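Local coordinates for isoaspartyl dipeptidase (Fervidobacterium islandicum, PDB 7CDH), which probably hydrolyses isoaspartyl (beta-aspartyl) dipeptides at a two-zinc site, a metallopeptidase activity probably linked to protein repair, at residues Val154-Ile159 with Tyr221-Ser226; Phe194-Gly197 with Gly202-Tyr205; Leu236-Ala239 with Thr244-Leu247. All coordinates share one frame; numbering follows the deposited sequence.

Contact 1 (Val154-Ile159 with Tyr221-Ser226). With ZN (zinc ion), chain K; ZN (zinc ion), chain L.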
# COMPACT_ATOMS: atom_id res chain seq x y z
N VAL A 154 -1.80 5.08 24.85
CA VAL A 154 -2.70 4.23 24.04
C VAL A 154 -3.75 3.68 24.99
O VAL A 154 -3.41 3.41 26.13
CB VAL A 154 -1.95 3.10 23.34
CG1 VAL A 154 -1.33 2.14 24.34
CG2 VAL A 154 -2.86 2.37 22.34
N GLY A 155 -4.98 3.59 24.54
CA GLY A 155 -6.11 3.22 25.39
C GLY A 155 -7.42 3.52 24.68
O GLY A 155 -7.42 4.22 23.68
N GLU A 156 -8.51 2.95 25.22
CA GLU A 156 -8.39 2.00 26.31
C GLU A 156 -8.39 0.58 25.71
O GLU A 156 -9.39 0.18 25.13
CB GLU A 156 -9.45 2.22 27.39
CG GLU A 156 -10.84 2.46 26.86
CD GLU A 156 -12.00 2.39 27.84
OE1 GLU A 156 -11.93 1.69 28.90
OE2 GLU A 156 -12.98 3.12 27.56
N ILE A 157 -7.29 -0.15 25.84
CA ILE A 157 -7.11 -1.52 25.32
C ILE A 157 -7.91 -2.47 26.20
O ILE A 157 -7.71 -2.45 27.40
CB ILE A 157 -5.62 -1.87 25.30
CG1 ILE A 157 -4.89 -0.94 24.32
CG2 ILE A 157 -5.40 -3.33 24.98
CD1 ILE A 157 -3.41 -1.18 24.30
N ALA A 158 -8.83 -3.23 25.64
CA ALA A 158 -9.67 -4.17 26.39
C ALA A 158 -8.90 -5.46 26.60
O ALA A 158 -8.35 -6.00 25.63
CB ALA A 158 -10.98 -4.42 25.67
N ILE A 159 -8.92 -5.93 27.84
CA ILE A 159 -8.45 -7.29 28.25
C ILE A 159 -9.54 -7.87 29.14
O ILE A 159 -10.27 -7.09 29.78
CB ILE A 159 -7.10 -7.18 28.98
CG1 ILE A 159 -7.19 -6.14 30.11
CG2 ILE A 159 -6.01 -6.83 27.98
CD1 ILE A 159 -6.08 -6.23 31.11
N TYR A 221 -1.83 1.12 33.53
CA TYR A 221 -2.86 1.91 34.21
C TYR A 221 -4.17 1.24 33.92
O TYR A 221 -4.86 1.64 33.00
CB TYR A 221 -2.80 3.32 33.65
CG TYR A 221 -3.70 4.32 34.33
CD1 TYR A 221 -3.73 4.44 35.72
CD2 TYR A 221 -4.46 5.19 33.59
CE1 TYR A 221 -4.51 5.40 36.34
CE2 TYR A 221 -5.25 6.15 34.19
CZ TYR A 221 -5.29 6.25 35.57
OH TYR A 221 -6.05 7.23 36.13
N PRO A 222 -4.53 0.16 34.64
CA PRO A 222 -5.82 -0.50 34.44
C PRO A 222 -6.97 0.32 35.02
O PRO A 222 -6.75 0.93 36.01
CB PRO A 222 -5.65 -1.81 35.22
CG PRO A 222 -4.71 -1.44 36.34
CD PRO A 222 -3.72 -0.49 35.68
N THR A 223 -8.17 0.27 34.43
CA THR A 223 -9.39 0.94 34.98
C THR A 223 -10.46 -0.13 35.24
O THR A 223 -10.19 -1.31 34.97
CB THR A 223 -9.83 2.11 34.08
OG1 THR A 223 -10.91 2.78 34.73
CG2 THR A 223 -10.24 1.68 32.69
N HIS A 224 -11.62 0.28 35.76
CA HIS A 224 -12.74 -0.60 36.20
C HIS A 224 -12.24 -1.55 37.29
O HIS A 224 -12.73 -2.63 37.39
CB HIS A 224 -13.34 -1.39 35.03
CG HIS A 224 -13.63 -0.47 33.89
ND1 HIS A 224 -14.33 0.70 34.08
CD2 HIS A 224 -13.23 -0.49 32.61
CE1 HIS A 224 -14.36 1.37 32.96
NE2 HIS A 224 -13.70 0.66 32.05
N MET A 225 -11.28 -1.12 38.07
CA MET A 225 -10.62 -1.97 39.07
C MET A 225 -11.44 -2.09 40.37
O MET A 225 -11.06 -2.90 41.16
CB MET A 225 -9.22 -1.43 39.33
CG MET A 225 -8.34 -1.68 38.13
SD MET A 225 -8.23 -3.43 37.65
CE MET A 225 -7.32 -4.09 39.05
N SER A 226 -12.60 -1.43 40.49
CA SER A 226 -13.60 -1.71 41.55
C SER A 226 -14.77 -2.53 41.01
O SER A 226 -15.73 -2.69 41.71
CB SER A 226 -14.08 -0.44 42.24
OG SER A 226 -14.74 0.45 41.35
ZN ZN K . -13.81 0.79 29.72
ZN ZN L . -14.25 3.89 28.97
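Glu-156 places CG between its backbone N and carbonyl carbon (chi1 44°) and then runs extended, bringing its carboxylate beside the ring of His-224, whose CG stands anti to its own carbonyl carbon (chi1 -49°) with the ring swung to meet it. The two groups join through metal rather than hydrogen bonds. Glu-156 OE1 binds one zinc ion at 2.2 Å, and His-224 NE2 reaches the same ion at 2.3 Å. Glu-156 OE2 holds the second zinc ion at 2.0 Å, so the carboxylate bridges the pair, one oxygen to each metal. OE1 of Glu-156 lies at the edge of the His-224 ring, near its plane and 3.8 Å from NE2, a spacing set by their shared ion. Thr-223 adds a van der Waals contact: its CG2 sits 4.1 Å from Glu-156 OE1 and also lies over one face of the His-224 ring, near the rim. With both oxygens on metal, the carboxylate has little freedom to turn. Further out, Thr-223 OG1 is hydrogen-bonded to Asp-246 OD2 and His-224 ND1 to Thr-248 OG1, the latter fixing the side of the imidazole remote from the metal. His-195 completes the protein ligands of the first zinc ion; His-61, His-63 and Asp-285 join Glu-156 on the second. Strands 151-159 and 220-223 flank strand 191-196 in the barrel sheet, and Pro-222 and Ile-159 both pack against helix 204-212.

Contact 2 (Phe194-Gly197 with Gly202-Tyr205). With ZN (zinc ion), chain K.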
# COMPACT_ATOMS: atom_id res chain seq x y z
N PHE A 194 -5.69 0.14 30.30
CA PHE A 194 -6.36 -1.17 30.07
C PHE A 194 -7.80 -1.03 30.55
O PHE A 194 -7.99 -0.72 31.73
CB PHE A 194 -5.66 -2.30 30.81
CG PHE A 194 -4.28 -2.57 30.30
CD1 PHE A 194 -4.09 -3.28 29.13
CD2 PHE A 194 -3.18 -2.08 30.95
CE1 PHE A 194 -2.82 -3.51 28.64
CE2 PHE A 194 -1.90 -2.30 30.46
CZ PHE A 194 -1.73 -3.02 29.31
N HIS A 195 -8.76 -1.22 29.64
CA HIS A 195 -10.13 -1.57 30.03
C HIS A 195 -10.12 -3.01 30.55
O HIS A 195 -9.83 -3.93 29.76
CB HIS A 195 -11.10 -1.41 28.87
CG HIS A 195 -12.42 -2.04 29.13
ND1 HIS A 195 -13.49 -1.30 29.57
CD2 HIS A 195 -12.81 -3.33 29.08
CE1 HIS A 195 -14.52 -2.12 29.75
NE2 HIS A 195 -14.14 -3.38 29.44
N VAL A 196 -10.42 -3.20 31.83
CA VAL A 196 -10.46 -4.57 32.38
C VAL A 196 -11.91 -4.99 32.55
O VAL A 196 -12.63 -4.34 33.31
CB VAL A 196 -9.70 -4.70 33.71
CG1 VAL A 196 -9.69 -6.16 34.13
CG2 VAL A 196 -8.29 -4.16 33.60
N GLY A 197 -12.30 -6.04 31.85
CA GLY A 197 -13.66 -6.58 31.94
C GLY A 197 -13.77 -7.51 33.13
O GLY A 197 -12.94 -7.42 34.03
N GLY A 202 -8.63 -11.38 34.67
CA GLY A 202 -8.39 -10.05 35.28
C GLY A 202 -7.15 -9.37 34.70
O GLY A 202 -7.07 -9.29 33.48
N ILE A 203 -6.21 -8.92 35.55
CA ILE A 203 -4.95 -8.23 35.17
C ILE A 203 -3.73 -9.17 35.22
O ILE A 203 -2.61 -8.66 35.40
CB ILE A 203 -4.74 -6.95 35.99
CG1 ILE A 203 -4.64 -7.20 37.50
CG2 ILE A 203 -5.80 -5.91 35.64
CD1 ILE A 203 -4.11 -5.98 38.29
N GLU A 204 -3.91 -10.46 34.95
CA GLU A 204 -2.81 -11.44 34.67
C GLU A 204 -1.71 -10.81 33.78
O GLU A 204 -0.52 -10.80 34.17
CB GLU A 204 -3.43 -12.65 33.95
CG GLU A 204 -2.85 -14.00 34.30
CD GLU A 204 -3.84 -15.11 33.95
OE1 GLU A 204 -4.60 -15.56 34.88
OE2 GLU A 204 -3.90 -15.49 32.75
N TYR A 205 -2.05 -10.32 32.60
CA TYR A 205 -1.06 -9.79 31.63
C TYR A 205 -0.21 -8.70 32.27
O TYR A 205 0.97 -8.59 31.88
CB TYR A 205 -1.78 -9.21 30.42
CG TYR A 205 -2.31 -10.21 29.43
CD1 TYR A 205 -1.91 -11.54 29.43
CD2 TYR A 205 -3.16 -9.79 28.44
CE1 TYR A 205 -2.37 -12.44 28.48
CE2 TYR A 205 -3.63 -10.67 27.48
CZ TYR A 205 -3.23 -11.99 27.49
OH TYR A 205 -3.72 -12.81 26.52
ZN ZN K . -13.81 0.79 29.72
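Val-196 meets the loop-to-helix turn with both of its methyl groups. CG2 of Val-196 lies 3.7 Å from CG2 of Ile-203, an apolar touch of two branch methyls on side chains set nearly perpendicular. The other methyl, Val-196 CG1, stands anti to the backbone N (chi1 -175°), which brings it up to the main chain of Gly-202, 4.1 Å from Gly-202 C. Gly-202 thus meets the valine with its backbone, and it takes a positive phi of 45° as the chain turns into the helix. Ile-203 follows at the N-cap position and keeps its longer branch, CG1, between its backbone N and carbonyl carbon, leaving CG2 to face the valine. Hydrogen bonds from outside hold this turn: Gly-202 O pairs with Ser-160 OG, and Ile-203 N with Gln-234 OE1. Pro-222 and Met-225 pack on both Val-196 and Ile-203. One residue back along the strand, His-195 is directed away from this contact, and its ND1 coordinates a zinc ion at 2.1 Å; Asp-161 OD2 takes a hydrogen bond from NE2 on the far side of the ring, as a second-shell residue that would fix the rotation of the imidazole. The whole is the opening of a beta-alpha-beta unit, strand 191-196 to helix 204-212, with a metal ligand at the C-terminal end of the strand, as in the TIM-barrel amidohydrolases.

Contact 3 (Leu236-Ala239 with Thr244-Leu247); sequences LEFA and TIDL
Helix 229-240 turns back into strand 245-248 of the beta/alpha barrel, and across that turn Phe-238 meets Thr-244 and Ile-245. The phenylalanine ring works by its edge. CE2 of Phe-238 approaches Thr-244 O at 3.7 Å with the oxygen lying in the ring plane, which would set the slightly positive ring edge against the carbonyl oxygen, probably a weak attraction. Next to it, CD2 of Phe-238 touches CG2 of Ile-245, also at 3.7 Å, again near the ring plane. Phe-238 has CG anti to its backbone N (chi1 -177°), which carries the ring off the helix toward the strand, while Ile-245 points its own side chain at the helix; the two run antiparallel, side by side. A serine in place of Phe-238 would probably leave Ile-245 CG2 without the ring edge it packs on, opening a gap between helix and strand. Ile-217, Leu-220 and Pro-222 also pack on the ring. One residue along the strand, Asp-246 is directed away from the helix, hydrogen-bonding Thr-223, Thr-281 and Ser-283. Apolar residues toward the helix and polar ones toward the barrel interior are the pattern expected of a TIM-barrel strand.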
# COMPACT_ATOMS: atom_id res chain seq x y z
N LEU A 236 -4.96 -4.05 44.55
CA LEU A 236 -4.11 -3.67 45.72
C LEU A 236 -2.79 -4.45 45.67
O LEU A 236 -1.77 -3.88 46.05
CB LEU A 236 -4.84 -3.93 47.03
CG LEU A 236 -6.05 -3.04 47.28
CD1 LEU A 236 -6.70 -3.39 48.60
CD2 LEU A 236 -5.67 -1.57 47.22
N GLU A 237 -2.78 -5.66 45.15
CA GLU A 237 -1.49 -6.36 45.00
C GLU A 237 -0.64 -5.60 43.97
O GLU A 237 0.60 -5.46 44.20
CB GLU A 237 -1.67 -7.83 44.64
CG GLU A 237 -0.32 -8.55 44.55
CD GLU A 237 0.61 -8.35 45.76
OE1 GLU A 237 1.85 -8.11 45.53
OE2 GLU A 237 0.07 -8.39 46.93
N PHE A 238 -1.28 -5.06 42.93
CA PHE A 238 -0.61 -4.28 41.85
C PHE A 238 -0.09 -2.96 42.43
O PHE A 238 1.07 -2.60 42.11
CB PHE A 238 -1.57 -4.11 40.66
CG PHE A 238 -1.00 -3.41 39.47
CD1 PHE A 238 -0.11 -4.05 38.63
CD2 PHE A 238 -1.34 -2.10 39.18
CE1 PHE A 238 0.42 -3.41 37.53
CE2 PHE A 238 -0.81 -1.45 38.08
CZ PHE A 238 0.05 -2.12 37.24
N ALA A 239 -0.89 -2.26 43.24
CA ALA A 239 -0.47 -1.03 43.98
C ALA A 239 0.74 -1.33 44.86
O ALA A 239 1.67 -0.48 44.87
CB ALA A 239 -1.57 -0.46 44.84
N THR A 244 -0.37 2.21 39.81
CA THR A 244 -1.61 3.00 40.01
C THR A 244 -2.76 2.31 39.29
O THR A 244 -2.51 1.78 38.22
CB THR A 244 -1.45 4.46 39.59
OG1 THR A 244 -0.28 4.89 40.27
CG2 THR A 244 -2.64 5.32 39.96
N ILE A 245 -3.91 2.23 39.93
CA ILE A 245 -5.17 1.64 39.40
C ILE A 245 -6.20 2.77 39.35
O ILE A 245 -6.04 3.72 40.11
CB ILE A 245 -5.61 0.43 40.26
CG1 ILE A 245 -6.07 0.84 41.66
CG2 ILE A 245 -4.48 -0.58 40.32
CD1 ILE A 245 -6.57 -0.30 42.52
N ASP A 246 -7.19 2.64 38.46
CA ASP A 246 -8.31 3.58 38.26
C ASP A 246 -9.59 2.84 38.59
O ASP A 246 -9.72 1.68 38.24
CB ASP A 246 -8.36 4.17 36.84
CG ASP A 246 -9.44 5.23 36.67
OD1 ASP A 246 -9.44 6.20 37.45
OD2 ASP A 246 -10.29 5.09 35.77
N LEU A 247 -10.47 3.50 39.31
CA LEU A 247 -11.78 2.98 39.76
C LEU A 247 -12.84 3.85 39.08
O LEU A 247 -12.67 5.10 39.02
CB LEU A 247 -11.88 3.12 41.29
CG LEU A 247 -10.69 2.61 42.11
CD1 LEU A 247 -10.89 2.89 43.60
CD2 LEU A 247 -10.47 1.12 41.88

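How the contacts relate
Following the chain from the N terminus, strand 151-159 supplies one side of contact 1, whose loop stays open until strand 220-223 closes it 62 residues later. Contact 2 is nested inside that loop, closing a short turn from strand 191-196 into helix 204-212. Contact 3 comes in series after both, joining helix 229-240 to strand 245-248. The middle strand ties contacts 1 and 2 together: Thr-223 N lies 2.9 Å from Phe-194 O, and both contacts share a zinc ion. Contact 3 meets contact 1 where Asp-246 N pairs with Pro-222 O, and meets contact 2 where Ile-203 CD1 packs on Phe-238 CB. Together they span four consecutive barrel strands and two covering helices, 204-212 and 229-240.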